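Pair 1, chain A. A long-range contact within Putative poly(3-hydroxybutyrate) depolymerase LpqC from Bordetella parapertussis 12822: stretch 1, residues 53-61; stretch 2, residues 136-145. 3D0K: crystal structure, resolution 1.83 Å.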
# COMPACT_ATOMS: atom_id res chain seq x y z
N ASP A 53 -0.03 8.41 20.70
CA ASP A 53 -1.46 8.28 20.37
C ASP A 53 -1.80 8.74 18.96
O ASP A 53 -2.93 8.53 18.48
CB ASP A 53 -2.28 9.14 21.34
CG ASP A 53 -1.75 10.56 21.46
OD1 ASP A 53 -0.64 10.76 22.00
OD2 ASP A 53 -2.45 11.47 21.02
N ARG A 54 -0.83 9.36 18.28
CA ARG A 54 -1.12 9.97 16.98
C ARG A 54 -1.00 8.94 15.87
O ARG A 54 -0.32 7.92 16.02
CB ARG A 54 -0.19 11.18 16.73
CG ARG A 54 -0.24 12.22 17.86
CD ARG A 54 -1.15 13.37 17.57
NE ARG A 54 -2.15 13.06 16.57
CZ ARG A 54 -2.88 13.97 15.93
NH1 ARG A 54 -3.76 13.57 15.01
NH2 ARG A 54 -2.73 15.28 16.20
N PRO A 55 -1.64 9.20 14.70
CA PRO A 55 -1.62 8.19 13.64
C PRO A 55 -0.21 7.78 13.09
O PRO A 55 0.76 8.56 13.11
CB PRO A 55 -2.42 8.86 12.51
CG PRO A 55 -3.35 9.81 13.24
CD PRO A 55 -2.46 10.38 14.33
N VAL A 56 -0.14 6.55 12.56
CA VAL A 56 1.04 6.06 11.85
C VAL A 56 0.61 5.86 10.44
O VAL A 56 -0.44 5.28 10.23
CB VAL A 56 1.48 4.72 12.40
CG1 VAL A 56 2.65 4.13 11.54
CG2 VAL A 56 1.83 4.92 13.91
N VAL A 57 1.34 6.42 9.49
CA VAL A 57 1.03 6.20 8.08
C VAL A 57 2.12 5.31 7.45
O VAL A 57 3.28 5.63 7.48
CB VAL A 57 0.91 7.54 7.32
CG1 VAL A 57 0.51 7.21 5.86
CG2 VAL A 57 -0.13 8.47 8.06
N VAL A 58 1.72 4.15 6.93
CA VAL A 58 2.67 3.25 6.24
C VAL A 58 2.57 3.68 4.75
O VAL A 58 1.48 3.75 4.22
CB VAL A 58 2.30 1.79 6.43
CG1 VAL A 58 3.25 0.86 5.66
CG2 VAL A 58 2.33 1.41 7.98
N VAL A 59 3.70 4.00 4.13
CA VAL A 59 3.68 4.49 2.73
C VAL A 59 4.45 3.51 1.87
O VAL A 59 5.64 3.26 2.13
CB VAL A 59 4.33 5.90 2.68
CG1 VAL A 59 4.50 6.35 1.27
CG2 VAL A 59 3.50 6.90 3.49
N GLN A 60 3.83 2.97 0.81
CA GLN A 60 4.55 2.05 -0.08
C GLN A 60 4.92 2.67 -1.44
O GLN A 60 4.04 3.14 -2.13
CB GLN A 60 3.78 0.78 -0.31
CG GLN A 60 3.59 -0.07 0.97
CD GLN A 60 4.93 -0.58 1.50
OE1 GLN A 60 5.92 -0.74 0.72
NE2 GLN A 60 4.98 -0.87 2.79
N HIS A 61 6.21 2.63 -1.75
CA HIS A 61 6.83 3.27 -2.95
C HIS A 61 6.35 2.59 -4.23
O HIS A 61 5.82 1.48 -4.19
CB HIS A 61 8.37 3.22 -2.84
CG HIS A 61 8.94 1.83 -2.59
ND1 HIS A 61 8.73 0.76 -3.45
CD2 HIS A 61 9.71 1.34 -1.58
CE1 HIS A 61 9.34 -0.31 -2.97
NE2 HIS A 61 9.97 0.03 -1.86
N ILE A 136 6.74 3.16 20.64
CA ILE A 136 6.90 4.36 19.82
C ILE A 136 5.50 4.90 19.46
O ILE A 136 5.25 6.11 19.45
CB ILE A 136 7.78 4.07 18.57
CG1 ILE A 136 9.25 3.85 18.98
CG2 ILE A 136 7.65 5.18 17.52
CD1 ILE A 136 9.94 5.06 19.67
N ALA A 137 4.59 3.98 19.15
CA ALA A 137 3.24 4.38 18.78
C ALA A 137 2.30 3.31 19.22
O ALA A 137 2.66 2.11 19.18
CB ALA A 137 3.15 4.58 17.24
N ASP A 138 1.08 3.67 19.63
CA ASP A 138 0.19 2.57 20.00
C ASP A 138 -0.48 1.86 18.82
O ASP A 138 -1.01 0.78 19.00
CB ASP A 138 -0.78 2.89 21.13
CG ASP A 138 -1.51 4.14 20.90
OD1 ASP A 138 -1.67 4.91 21.90
OD2 ASP A 138 -1.93 4.34 19.72
N CYS A 139 -0.37 2.44 17.62
CA CYS A 139 -0.84 1.78 16.38
C CYS A 139 -2.34 1.42 16.43
O CYS A 139 -2.77 0.41 15.88
CB CYS A 139 0.03 0.57 16.04
SG CYS A 139 1.72 1.02 15.65
N GLU A 140 -3.12 2.27 17.11
CA GLU A 140 -4.57 2.19 17.12
C GLU A 140 -5.10 2.67 15.79
O GLU A 140 -6.03 2.10 15.26
CB GLU A 140 -5.14 3.13 18.18
CG GLU A 140 -6.38 2.60 18.92
CD GLU A 140 -5.99 1.65 20.04
OE1 GLU A 140 -4.78 1.36 20.16
OE2 GLU A 140 -6.89 1.20 20.80
N GLN A 141 -4.55 3.76 15.27
CA GLN A 141 -4.98 4.25 13.95
C GLN A 141 -3.83 4.21 12.96
O GLN A 141 -3.01 5.12 12.91
CB GLN A 141 -5.59 5.66 14.00
CG GLN A 141 -6.21 6.11 15.34
CD GLN A 141 -5.92 7.60 15.60
OE1 GLN A 141 -6.63 8.49 15.10
NE2 GLN A 141 -4.84 7.89 16.38
N VAL A 142 -3.79 3.16 12.15
CA VAL A 142 -2.74 3.03 11.19
C VAL A 142 -3.37 3.21 9.82
O VAL A 142 -4.38 2.60 9.51
CB VAL A 142 -2.07 1.64 11.29
CG1 VAL A 142 -1.06 1.47 10.18
CG2 VAL A 142 -1.44 1.39 12.67
N TYR A 143 -2.73 4.02 8.99
CA TYR A 143 -3.19 4.29 7.64
C TYR A 143 -2.19 3.69 6.64
O TYR A 143 -0.98 3.79 6.84
CB TYR A 143 -3.24 5.80 7.48
CG TYR A 143 -4.30 6.49 8.31
CD1 TYR A 143 -4.10 6.72 9.70
CD2 TYR A 143 -5.50 6.94 7.71
CE1 TYR A 143 -5.08 7.38 10.44
CE2 TYR A 143 -6.48 7.62 8.43
CZ TYR A 143 -6.26 7.83 9.79
OH TYR A 143 -7.19 8.47 10.55
N LEU A 144 -2.67 2.96 5.62
CA LEU A 144 -1.77 2.30 4.71
C LEU A 144 -2.03 2.91 3.30
O LEU A 144 -3.18 2.92 2.83
CB LEU A 144 -2.08 0.81 4.68
CG LEU A 144 -1.35 0.01 3.58
CD1 LEU A 144 0.20 0.13 3.78
CD2 LEU A 144 -1.78 -1.48 3.63
N PHE A 145 -0.98 3.47 2.70
CA PHE A 145 -1.06 4.11 1.37
C PHE A 145 -0.03 3.49 0.45
O PHE A 145 1.09 3.19 0.88
CB PHE A 145 -0.77 5.59 1.51
CG PHE A 145 -0.55 6.30 0.18
CD1 PHE A 145 -1.63 6.74 -0.58
CD2 PHE A 145 0.73 6.49 -0.29
CE1 PHE A 145 -1.43 7.42 -1.76
CE2 PHE A 145 0.96 7.14 -1.49
CZ PHE A 145 -0.14 7.62 -2.23

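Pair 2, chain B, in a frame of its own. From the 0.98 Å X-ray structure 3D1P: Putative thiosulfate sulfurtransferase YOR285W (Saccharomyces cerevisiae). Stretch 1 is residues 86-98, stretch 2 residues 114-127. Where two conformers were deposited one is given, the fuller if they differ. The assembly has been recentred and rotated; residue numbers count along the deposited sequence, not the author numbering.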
# COMPACT_ATOMS: atom_id res chain seq x y z
N PRO B 86 8.81 7.97 -7.01
CA PRO B 86 8.85 9.07 -6.04
C PRO B 86 8.28 8.65 -4.69
O PRO B 86 7.35 7.84 -4.59
CB PRO B 86 7.96 10.17 -6.68
CG PRO B 86 7.99 9.83 -8.12
CD PRO B 86 7.99 8.33 -8.16
N LYS B 87 8.83 9.26 -3.66
CA LYS B 87 8.32 9.04 -2.32
C LYS B 87 6.91 9.61 -2.21
O LYS B 87 6.67 10.75 -2.57
CB LYS B 87 9.23 9.73 -1.31
CG LYS B 87 8.85 9.41 0.11
CD LYS B 87 9.80 10.04 1.13
CE LYS B 87 9.41 9.74 2.58
NZ LYS B 87 10.22 10.51 3.55
N PRO B 88 5.96 8.82 -1.70
CA PRO B 88 4.60 9.33 -1.60
C PRO B 88 4.51 10.59 -0.77
O PRO B 88 5.18 10.74 0.27
CB PRO B 88 3.83 8.17 -0.95
CG PRO B 88 4.57 6.98 -1.42
CD PRO B 88 6.01 7.39 -1.38
N ASP B 89 3.59 11.45 -1.16
CA ASP B 89 3.30 12.69 -0.44
C ASP B 89 2.71 12.37 0.93
O ASP B 89 1.68 11.71 1.02
CB ASP B 89 2.30 13.44 -1.32
CG ASP B 89 1.80 14.75 -0.76
OD1 ASP B 89 2.07 15.11 0.40
OD2 ASP B 89 1.11 15.43 -1.55
N SER B 90 3.34 12.90 2.00
CA SER B 90 2.87 12.60 3.34
C SER B 90 1.54 13.22 3.70
O SER B 90 0.97 12.86 4.72
CB SER B 90 3.90 12.88 4.38
OG SER B 90 4.13 14.25 4.39
N ALA B 91 1.04 14.13 2.89
CA ALA B 91 -0.28 14.71 3.11
C ALA B 91 -1.38 13.75 2.69
O ALA B 91 -2.53 13.99 3.04
CB ALA B 91 -0.43 16.03 2.32
N LYS B 92 -1.07 12.71 1.92
CA LYS B 92 -2.06 11.79 1.43
C LYS B 92 -2.34 10.70 2.45
O LYS B 92 -1.56 10.46 3.36
CB LYS B 92 -1.57 11.17 0.13
CG LYS B 92 -1.50 12.19 -1.01
CD LYS B 92 -1.13 11.53 -2.32
CE LYS B 92 -0.98 12.47 -3.50
NZ LYS B 92 -0.69 11.71 -4.74
N GLU B 93 -3.46 10.01 2.25
CA GLU B 93 -3.75 8.78 2.97
C GLU B 93 -3.04 7.62 2.27
O GLU B 93 -3.31 7.36 1.10
CB GLU B 93 -5.25 8.48 2.99
CG GLU B 93 -5.57 7.21 3.71
CD GLU B 93 -7.03 6.79 3.68
OE1 GLU B 93 -7.85 7.43 3.00
OE2 GLU B 93 -7.35 5.78 4.34
N LEU B 94 -2.16 6.93 2.98
CA LEU B 94 -1.47 5.76 2.43
C LEU B 94 -2.12 4.51 3.04
O LEU B 94 -2.22 4.41 4.27
CB LEU B 94 0.01 5.76 2.79
CG LEU B 94 0.93 6.54 1.84
CD1 LEU B 94 0.56 8.05 1.74
CD2 LEU B 94 2.37 6.35 2.26
N ILE B 95 -2.55 3.60 2.18
CA ILE B 95 -3.23 2.38 2.59
C ILE B 95 -2.28 1.21 2.32
O ILE B 95 -1.94 0.96 1.18
CB ILE B 95 -4.54 2.16 1.84
CG1 ILE B 95 -5.44 3.37 1.93
CG2 ILE B 95 -5.23 0.90 2.37
CD1 ILE B 95 -6.75 3.24 1.12
N PHE B 96 -1.85 0.52 3.38
CA PHE B 96 -0.82 -0.48 3.28
C PHE B 96 -1.38 -1.89 3.26
O PHE B 96 -2.30 -2.23 4.02
CB PHE B 96 0.10 -0.39 4.50
CG PHE B 96 0.94 0.83 4.50
CD1 PHE B 96 2.22 0.81 3.95
CD2 PHE B 96 0.46 2.03 5.01
CE1 PHE B 96 2.99 1.96 3.94
CE2 PHE B 96 1.23 3.19 4.96
CZ PHE B 96 2.47 3.14 4.41
N TYR B 97 -0.77 -2.75 2.44
CA TYR B 97 -1.14 -4.17 2.40
C TYR B 97 -0.02 -4.95 1.72
O TYR B 97 0.84 -4.40 1.04
CB TYR B 97 -2.48 -4.37 1.66
CG TYR B 97 -2.52 -3.77 0.29
CD1 TYR B 97 -2.15 -4.51 -0.83
CD2 TYR B 97 -2.92 -2.46 0.07
CE1 TYR B 97 -2.18 -3.98 -2.09
CE2 TYR B 97 -2.95 -1.89 -1.18
CZ TYR B 97 -2.59 -2.65 -2.29
OH TYR B 97 -2.65 -2.09 -3.53
N CYS B 98 -0.12 -6.27 1.87
CA CYS B 98 0.81 -7.19 1.21
C CYS B 98 -0.02 -8.34 0.60
O CYS B 98 -0.91 -8.08 -0.20
CB CYS B 98 1.97 -7.61 2.15
SG CYS B 98 1.46 -8.40 3.68
N HIS B 114 7.60 7.76 10.67
CA HIS B 114 8.48 8.60 9.86
C HIS B 114 7.73 9.62 9.05
O HIS B 114 8.04 9.90 7.90
CB HIS B 114 9.43 7.75 8.98
CG HIS B 114 10.33 6.89 9.80
ND1 HIS B 114 11.61 7.16 10.20
CD2 HIS B 114 10.01 5.69 10.31
CE1 HIS B 114 12.05 6.14 10.92
NE2 HIS B 114 11.10 5.23 11.00
N GLY B 115 6.75 10.26 9.69
CA GLY B 115 6.17 11.46 9.13
C GLY B 115 4.89 11.34 8.35
O GLY B 115 4.39 12.37 7.86
N TYR B 116 4.31 10.13 8.27
CA TYR B 116 3.05 9.96 7.59
C TYR B 116 1.97 9.89 8.66
O TYR B 116 1.81 8.88 9.33
CB TYR B 116 3.03 8.67 6.75
CG TYR B 116 3.89 8.78 5.53
CD1 TYR B 116 3.35 9.20 4.34
CD2 TYR B 116 5.26 8.46 5.56
CE1 TYR B 116 4.11 9.30 3.17
CE2 TYR B 116 6.03 8.56 4.42
CZ TYR B 116 5.46 8.98 3.22
OH TYR B 116 6.25 9.02 2.09
N SER B 117 1.19 10.95 8.78
CA SER B 117 0.15 11.09 9.80
C SER B 117 -1.17 10.46 9.38
O SER B 117 -2.06 10.35 10.21
CB SER B 117 -0.09 12.56 10.13
OG SER B 117 -0.68 13.27 9.07
N ASN B 118 -1.33 10.12 8.08
CA ASN B 118 -2.60 9.60 7.57
C ASN B 118 -2.31 8.27 6.89
O ASN B 118 -1.94 8.21 5.72
CB ASN B 118 -3.28 10.54 6.60
CG ASN B 118 -4.71 10.13 6.35
OD1 ASN B 118 -5.12 9.04 6.76
ND2 ASN B 118 -5.46 10.93 5.64
N THR B 119 -2.37 7.20 7.68
CA THR B 119 -2.08 5.88 7.18
C THR B 119 -3.20 4.93 7.62
O THR B 119 -3.86 5.12 8.65
CB THR B 119 -0.74 5.31 7.68
OG1 THR B 119 -0.76 5.15 9.10
CG2 THR B 119 0.44 6.21 7.29
N SER B 120 -3.40 3.91 6.80
CA SER B 120 -4.46 2.95 6.96
C SER B 120 -3.99 1.58 6.55
O SER B 120 -2.93 1.43 5.92
CB SER B 120 -5.66 3.34 6.10
OG SER B 120 -6.06 4.66 6.39
N LEU B 121 -4.80 0.57 6.86
CA LEU B 121 -4.50 -0.82 6.49
C LEU B 121 -5.63 -1.39 5.64
O LEU B 121 -6.81 -1.12 5.87
CB LEU B 121 -4.42 -1.73 7.71
CG LEU B 121 -3.31 -1.45 8.68
CD1 LEU B 121 -3.47 -2.27 9.96
CD2 LEU B 121 -1.96 -1.75 8.05
N TYR B 122 -5.23 -2.24 4.72
CA TYR B 122 -6.14 -3.21 4.08
C TYR B 122 -5.69 -4.56 4.63
O TYR B 122 -4.83 -5.22 4.05
CB TYR B 122 -6.03 -3.16 2.56
CG TYR B 122 -6.79 -4.20 1.80
CD1 TYR B 122 -6.41 -4.54 0.51
CD2 TYR B 122 -7.89 -4.87 2.33
CE1 TYR B 122 -7.14 -5.42 -0.24
CE2 TYR B 122 -8.63 -5.78 1.59
CZ TYR B 122 -8.23 -6.07 0.29
OH TYR B 122 -8.92 -6.94 -0.51
N PRO B 123 -6.18 -4.96 5.81
CA PRO B 123 -5.60 -6.12 6.49
C PRO B 123 -5.67 -7.40 5.65
O PRO B 123 -4.77 -8.21 5.69
CB PRO B 123 -6.39 -6.21 7.80
CG PRO B 123 -7.28 -5.22 7.80
CD PRO B 123 -7.20 -4.32 6.66
N GLY B 124 -6.80 -7.59 4.96
CA GLY B 124 -6.97 -8.77 4.17
C GLY B 124 -5.98 -8.89 3.02
O GLY B 124 -5.64 -9.99 2.58
N SER B 125 -5.53 -7.74 2.53
CA SER B 125 -4.43 -7.66 1.61
C SER B 125 -4.77 -8.36 0.28
O SER B 125 -5.93 -8.57 -0.05
CB SER B 125 -3.14 -8.16 2.28
OG SER B 125 -2.70 -7.22 3.27
N MSE B 126 -3.74 -8.64 -0.54
CA MSE B 126 -4.05 -9.17 -1.87
C MSE B 126 -4.66 -10.55 -1.82
O MSE B 126 -5.38 -10.93 -2.75
CB MSE B 126 -2.82 -9.10 -2.78
CG MSE B 126 -2.44 -7.69 -3.16
SE MSE B 126 -3.79 -6.74 -4.17
CE MSE B 126 -3.80 -7.88 -5.72
N ASN B 127 -4.44 -11.33 -0.75
CA ASN B 127 -5.13 -12.61 -0.65
C ASN B 127 -6.63 -12.36 -0.58
O ASN B 127 -7.42 -13.05 -1.23
CB ASN B 127 -4.68 -13.39 0.59
CG ASN B 127 -3.29 -13.95 0.48
OD1 ASN B 127 -2.56 -13.73 -0.49
ND2 ASN B 127 -2.89 -14.67 1.55
O HOH W 1 9.80 9.20 5.88
O HOH W 2 0.21 10.31 5.64
O HOH W 3 1.34 13.43 7.35
O HOH W 4 6.10 14.48 6.79
O HOH W 5 -5.00 13.11 3.73
O HOH W 6 -2.41 -4.62 5.54

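The sharpest difference lies at the matched positions P55(A)/E93(B) and Y143(A)/S120(B), where one diagonal contact is built from opposite chemistries. In pair 1 it is apolar: P55(A) CB rests 3.7 Å from Y143(A) CE1, a proline carbon in apolar contact with the tyrosine ring. In pair 2 it is a polar link, with S120(B) OG donating to E93(B) OE2 at 2.7 Å. The extended glutamate, with chi1 and chi2 both t, provides the reach that the small serine lacks.

Around this spot the backbones agree closely, 14 central residues superposing at 0.8 Å. Each pair sets two neighbouring parallel strands side by side, with axes 4.6 Å apart at 16° in pair 1 and 4.5 Å apart at 30° in pair 2. The bridges V56(A)-V142(A), V57(A)-Y143(A) and V58(A)-L144(A) correspond to L94(B)-T119(B), I95(B)-S120(B) and F96(B)-L121(B).

The hydrogen-bond ladder follows the same rule: alternate residues of the first strand use both N and O, each reaching a different residue of the partner. V56(A) N donates to Q141(A) O at 3.2 Å and V56(A) O accepts from Y143(A) N at 2.9 Å; correspondingly, L94(B) N donates to N118(B) O at 3.0 Å and L94(B) O accepts from S120(B) N at 2.8 Å. V58(A) and F96(B) repeat the pattern two residues further along.

With the backbone fixed, side-chain size is distributed differently. In pair 1 the first strand offers four valines in succession, all with chi1 t, and the larger groups sit opposite: L144(A) CD1 comes to 3.7 Å from V58(A) CG1, and the edge of the F145(A) ring meets V59(A) CG1, with CD2 4.1 Å from that methyl. In pair 2 the bulk moves partly to the first strand. F96(B), matching V58(A), turns its ring edge to T119(B), its CE2 3.9 Å from CG2. At the V59(A)/F145(A) match both residues are aromatic, and the edge of Y122(B) points to the face of Y97(B), the planes at 69° and the centroids of the Y97(B) and Y122(B) rings 5.7 Å apart.

At the approach to the strands the bulk goes the other way, to the second stretch. V56(A) CG2 packs 3.6 Å from A137(A) CB and 4.3 Å from C139(A) SG. At the position matching C139(A), pair 2 places Y116(B), the residue with the most area covered in either pair. Its CE1 lies 3.5 Å from L94(B) CD2, S90(B) CB sits over its ring face, and its OH donates to P88(B) O at 2.7 Å. One tyrosine thus fills space against the strand and also ties down the loop before it. Water completes this end of pair 2: water 5 donates to A91(B) O at 2.7 Å and accepts from N118(B) ND2 at 2.9 Å.

The same parallel ladder accompanies either distribution of bulk, and a matched diagonal position can be filled by an apolar contact or by a hydrogen bond.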